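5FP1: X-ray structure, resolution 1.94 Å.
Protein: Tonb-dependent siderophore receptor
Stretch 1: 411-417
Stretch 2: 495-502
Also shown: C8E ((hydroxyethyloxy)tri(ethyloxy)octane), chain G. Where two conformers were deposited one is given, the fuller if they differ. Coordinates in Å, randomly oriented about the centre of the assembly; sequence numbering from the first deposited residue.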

ATOM      1  N   ASP A 411      13.588 -10.668 -19.765  1.00 17.03           N
ATOM      2  CA  ASP A 411      14.713  -9.911 -19.206  1.00 17.35           C
ATOM      3  C   ASP A 411      15.474 -10.684 -18.129  1.00 17.34           C
ATOM      4  O   ASP A 411      16.717 -10.785 -18.188  1.00 18.52           O
ATOM      5  CB  ASP A 411      14.275  -8.560 -18.639  1.00 19.77           C
ATOM      6  CG  ASP A 411      13.725  -7.634 -19.711  1.00 21.73           C
ATOM      7  OD1 ASP A 411      14.385  -7.472 -20.767  1.00 17.96           O
ATOM      8  OD2 ASP A 411      12.638  -7.065 -19.501  1.00 18.68           O
ATOM      9  N   PHE A 412      14.763 -11.231 -17.157  1.00 17.63           N
ATOM     10  CA  PHE A 412      15.413 -11.966 -16.063  1.00 18.96           C
ATOM     11  C   PHE A 412      14.434 -12.808 -15.298  1.00 19.51           C
ATOM     12  O   PHE A 412      13.220 -12.695 -15.479  1.00 17.65           O
ATOM     13  CB  PHE A 412      16.136 -11.029 -15.075  1.00 18.19           C
ATOM     14  CG  PHE A 412      15.244  -9.994 -14.417  1.00 18.72           C
ATOM     15  CD1 PHE A 412      14.448 -10.318 -13.347  1.00 18.75           C
ATOM     16  CD2 PHE A 412      15.246  -8.677 -14.869  1.00 20.88           C
ATOM     17  CE1 PHE A 412      13.623  -9.359 -12.739  1.00 22.44           C
ATOM     18  CE2 PHE A 412      14.450  -7.711 -14.266  1.00 21.56           C
ATOM     19  CZ  PHE A 412      13.638  -8.046 -13.199  1.00 20.31           C
ATOM     20  N   ASP A 413      14.967 -13.652 -14.420  1.00 17.21           N
ATOM     21  CA  ASP A 413      14.131 -14.282 -13.398  1.00 18.19           C
ATOM     22  C   ASP A 413      14.737 -14.035 -12.038  1.00 20.41           C
ATOM     23  O   ASP A 413      15.900 -13.676 -11.938  1.00 20.46           O
ATOM     24  CB  ASP A 413      13.874 -15.775 -13.625  1.00 21.51           C
ATOM     25  CG  ASP A 413      15.149 -16.636 -13.533  1.00 27.60           C
ATOM     26  OD1 ASP A 413      16.051 -16.350 -12.736  1.00 34.86           O
ATOM     27  OD2 ASP A 413      15.200 -17.627 -14.255  1.00 45.35           O
ATOM     28  N   ALA A 414      13.941 -14.248 -10.999  1.00 18.51           N
ATOM     29  CA  ALA A 414      14.365 -13.945  -9.627  1.00 18.40           C
ATOM     30  C   ALA A 414      13.779 -14.927  -8.647  1.00 19.58           C
ATOM     31  O   ALA A 414      12.621 -15.250  -8.727  1.00 20.66           O
ATOM     32  CB  ALA A 414      13.945 -12.538  -9.234  1.00 21.03           C
ATOM     33  N   THR A 415      14.584 -15.331  -7.675  1.00 17.36           N
ATOM     34  CA  THR A 415      14.164 -16.247  -6.634  1.00 18.90           C
ATOM     35  C   THR A 415      14.556 -15.699  -5.278  1.00 18.52           C
ATOM     36  O   THR A 415      15.718 -15.353  -5.046  1.00 20.47           O
ATOM     37  CB  THR A 415      14.817 -17.617  -6.845  1.00 24.32           C
ATOM     38  OG1 THR A 415      14.418 -18.110  -8.125  1.00 23.18           O
ATOM     39  CG2 THR A 415      14.377 -18.616  -5.771  1.00 26.54           C
ATOM     40  N   VAL A 416      13.575 -15.571  -4.396  1.00 18.67           N
ATOM     41  CA  VAL A 416      13.833 -15.110  -3.019  1.00 18.45           C
ATOM     42  C   VAL A 416      13.376 -16.212  -2.077  1.00 18.22           C
ATOM     43  O   VAL A 416      12.231 -16.699  -2.137  1.00 18.12           O
ATOM     44  CB  VAL A 416      13.095 -13.800  -2.700  1.00 20.69           C
ATOM     45  CG1 VAL A 416      13.283 -13.406  -1.244  1.00 21.83           C
ATOM     46  CG2 VAL A 416      13.586 -12.680  -3.618  1.00 20.95           C
ATOM     47  N   GLU A 417      14.280 -16.601  -1.203  1.00 18.57           N
ATOM     48  CA  GLU A 417      14.002 -17.628  -0.224  1.00 18.66           C
ATOM     49  C   GLU A 417      14.331 -17.061   1.156  1.00 17.21           C
ATOM     50  O   GLU A 417      15.406 -16.476   1.367  1.00 18.72           O
ATOM     51  CB  GLU A 417      14.845 -18.867  -0.526  1.00 21.66           C
ATOM     52  CG  GLU A 417      14.475 -20.075   0.336  1.00 26.07           C
ATOM     53  CD  GLU A 417      15.124 -21.366  -0.180  1.00 30.36           C
ATOM     54  OE1 GLU A 417      16.214 -21.278  -0.751  1.00 40.23           O
ATOM     55  OE2 GLU A 417      14.537 -22.443  -0.022  1.00 32.18           O
ATOM     56  N   VAL A 495      19.210  -5.930   0.081  0.50 17.19           N
ATOM     57  CA  VAL A 495      19.145  -5.686  -1.355  0.50 18.28           C
ATOM     58  C   VAL A 495      18.415  -6.862  -2.007  0.50 17.01           C
ATOM     59  O   VAL A 495      18.529  -7.995  -1.571  0.50 17.09           O
ATOM     60  CB  VAL A 495      20.538  -5.484  -1.993  0.50 18.02           C
ATOM     61  CG1 VAL A 495      21.296  -6.782  -2.027  0.50 18.60           C
ATOM     62  CG2 VAL A 495      20.411  -4.909  -3.393  0.50 21.93           C
ATOM     63  N   GLY A 496      17.643  -6.557  -3.037  1.00 17.19           N
ATOM     64  CA  GLY A 496      16.821  -7.544  -3.763  1.00 18.08           C
ATOM     65  C   GLY A 496      15.460  -7.822  -3.137  1.00 18.81           C
ATOM     66  O   GLY A 496      14.757  -8.726  -3.551  1.00 18.78           O
ATOM     67  N   LEU A 497      15.091  -7.057  -2.113  1.00 20.27           N
ATOM     68  CA  LEU A 497      13.830  -7.300  -1.412  1.00 19.80           C
ATOM     69  C   LEU A 497      12.589  -7.227  -2.315  1.00 18.29           C
ATOM     70  O   LEU A 497      11.562  -7.833  -2.002  1.00 21.59           O
ATOM     71  CB  LEU A 497      13.687  -6.319  -0.246  1.00 19.72           C
ATOM     72  CG  LEU A 497      12.434  -6.515   0.614  1.00 19.87           C
ATOM     73  CD1 LEU A 497      12.437  -7.898   1.260  1.00 23.07           C
ATOM     74  CD2 LEU A 497      12.335  -5.420   1.654  1.00 22.87           C
ATOM     75  N   ASN A 498      12.650  -6.490  -3.422  1.00 18.54           N
ATOM     76  CA  ASN A 498      11.476  -6.394  -4.293  1.00 18.98           C
ATOM     77  C   ASN A 498      11.187  -7.698  -5.054  1.00 20.24           C
ATOM     78  O   ASN A 498      10.171  -7.823  -5.746  1.00 21.32           O
ATOM     79  CB  ASN A 498      11.582  -5.195  -5.250  1.00 19.91           C
ATOM     80  CG  ASN A 498      12.738  -5.292  -6.258  1.00 22.39           C
ATOM     81  OD1 ASN A 498      13.241  -6.366  -6.572  1.00 20.19           O
ATOM     82  ND2 ASN A 498      13.112  -4.145  -6.813  1.00 17.88           N
ATOM     83  N   ALA A 499      12.120  -8.647  -4.955  1.00 17.21           N
ATOM     84  CA  ALA A 499      11.949 -10.017  -5.503  1.00 19.15           C
ATOM     85  C   ALA A 499      11.801  -9.996  -7.002  1.00 19.91           C
ATOM     86  O   ALA A 499      11.194 -10.901  -7.600  1.00 22.73           O
ATOM     87  CB  ALA A 499      10.750 -10.716  -4.882  1.00 21.94           C
ATOM     88  N   GLY A 500      12.362  -8.959  -7.614  1.00 19.44           N
ATOM     89  CA  GLY A 500      12.454  -8.905  -9.055  1.00 18.53           C
ATOM     90  C   GLY A 500      11.852  -7.652  -9.659  1.00 19.68           C
ATOM     91  O   GLY A 500      12.431  -7.045 -10.561  1.00 21.26           O
ATOM     92  N   TRP A 501      10.673  -7.256  -9.207  1.00 18.18           N
ATOM     93  CA  TRP A 501      10.016  -6.106  -9.842  1.00 17.11           C
ATOM     94  C   TRP A 501       9.171  -5.394  -8.790  1.00 17.22           C
ATOM     95  O   TRP A 501       8.235  -5.955  -8.228  1.00 17.80           O
ATOM     96  CB  TRP A 501       9.184  -6.573 -11.035  1.00 16.32           C
ATOM     97  CG  TRP A 501       8.911  -5.473 -12.036  1.00 15.23           C
ATOM     98  CD1 TRP A 501       7.692  -4.958 -12.386  1.00 16.76           C
ATOM     99  CD2 TRP A 501       9.886  -4.725 -12.754  1.00 16.52           C
ATOM    100  NE1 TRP A 501       7.856  -3.923 -13.290  1.00 16.03           N
ATOM    101  CE2 TRP A 501       9.195  -3.759 -13.526  1.00 15.30           C
ATOM    102  CE3 TRP A 501      11.289  -4.764 -12.813  1.00 17.54           C
ATOM    103  CZ2 TRP A 501       9.852  -2.886 -14.371  1.00 18.47           C
ATOM    104  CZ3 TRP A 501      11.939  -3.890 -13.673  1.00 19.07           C
ATOM    105  CH2 TRP A 501      11.226  -2.969 -14.427  1.00 19.07           C
ATOM    106  N   GLY A 502       9.552  -4.169  -8.491  1.00 14.85           N
ATOM    107  CA  GLY A 502       8.945  -3.415  -7.421  1.00 16.36           C
ATOM    108  C   GLY A 502       9.772  -2.160  -7.220  1.00 16.82           C
ATOM    109  O   GLY A 502      10.337  -1.606  -8.168  1.00 17.64           O
TER
HETATM  110  C1  C8E G1721      11.989 -14.335 -18.237  1.00 39.92           C
HETATM  111  C2  C8E G1721      12.879 -15.533 -17.916  1.00 42.21           C
HETATM  112  C3  C8E G1721      14.349 -15.172 -18.054  1.00 34.67           C
HETATM  113  C4  C8E G1721      15.292 -16.343 -17.809  1.00 42.88           C
HETATM  114  C5  C8E G1721      16.562 -15.910 -17.078  1.00 42.45           C
HETATM  115  C6  C8E G1721      17.758 -16.806 -17.436  1.00 56.59           C
HETATM  116  C7  C8E G1721      17.808 -18.117 -16.659  1.00 55.36           C
HETATM  117  C8  C8E G1721      19.133 -18.834 -16.925  1.00 58.63           C
HETATM  118  O9  C8E G1721      19.734 -19.262 -15.703  1.00 57.50           O
HETATM  119  O   HOH W   1      10.788 -13.543  -7.124  1.00 21.70           O

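The strand 411-417 packs against the irregular segment 495-502 through a small, largely apolar contact that buries 236 Å², counted over both sides. No direct hydrogen bond links the two stretches. The contact instead rests on alternate residues of the strand, Phe412, Ala414 and Val416, whose CA-to-CB bonds point toward the loop, while those of Asp413 and Thr415 point away. Phe412, Ala414, Ala499 and Gly500 are buried, whereas Val416 stays partly exposed.

Phe412 contributes the largest covered area. With chi1 in the p well, its ring reaches the loop, and its edge meets the backbone of Gly500: CZ of Phe412 lies 3.1 Å from O of Gly500, near the ring plane, where the polarised C-H groups of an aromatic ring can face a carbonyl oxygen favourably. The same CZ of Phe412 approaches CE3 of Trp501 at 4.1 Å, adding an apolar contact between the two aromatic side chains.

At Val416, chi1 is t, and CG2 of Val416 sits 3.7 Å from both CA and CB of Ala499. The valine methyl thus packs against the alanine backbone as well as its CB. Ala499 closes a type I turn that begins at Gly496, secured by a hydrogen bond from N of Ala499 to O of Gly496 (3.0 Å).

Between these two contacts, CB of Ala414 lies 3.6 Å from O of Ala499 and 3.9 Å from CA of Gly500. Glycine suits position 500 doubly: a CB on Gly500 would lie 3.3 Å from CB of Ala414, a tight approach, and the backbone angles would jam it against the preceding carbonyl. The loop conformation is further braced by a hydrogen bond from N of Gly500 to OD1 of Asn498 (2.9 Å). One water bridges the stretches, donating to O of Ala414 (3.0 Å from the water O) and to O of Ala499 (2.7 Å from the water O).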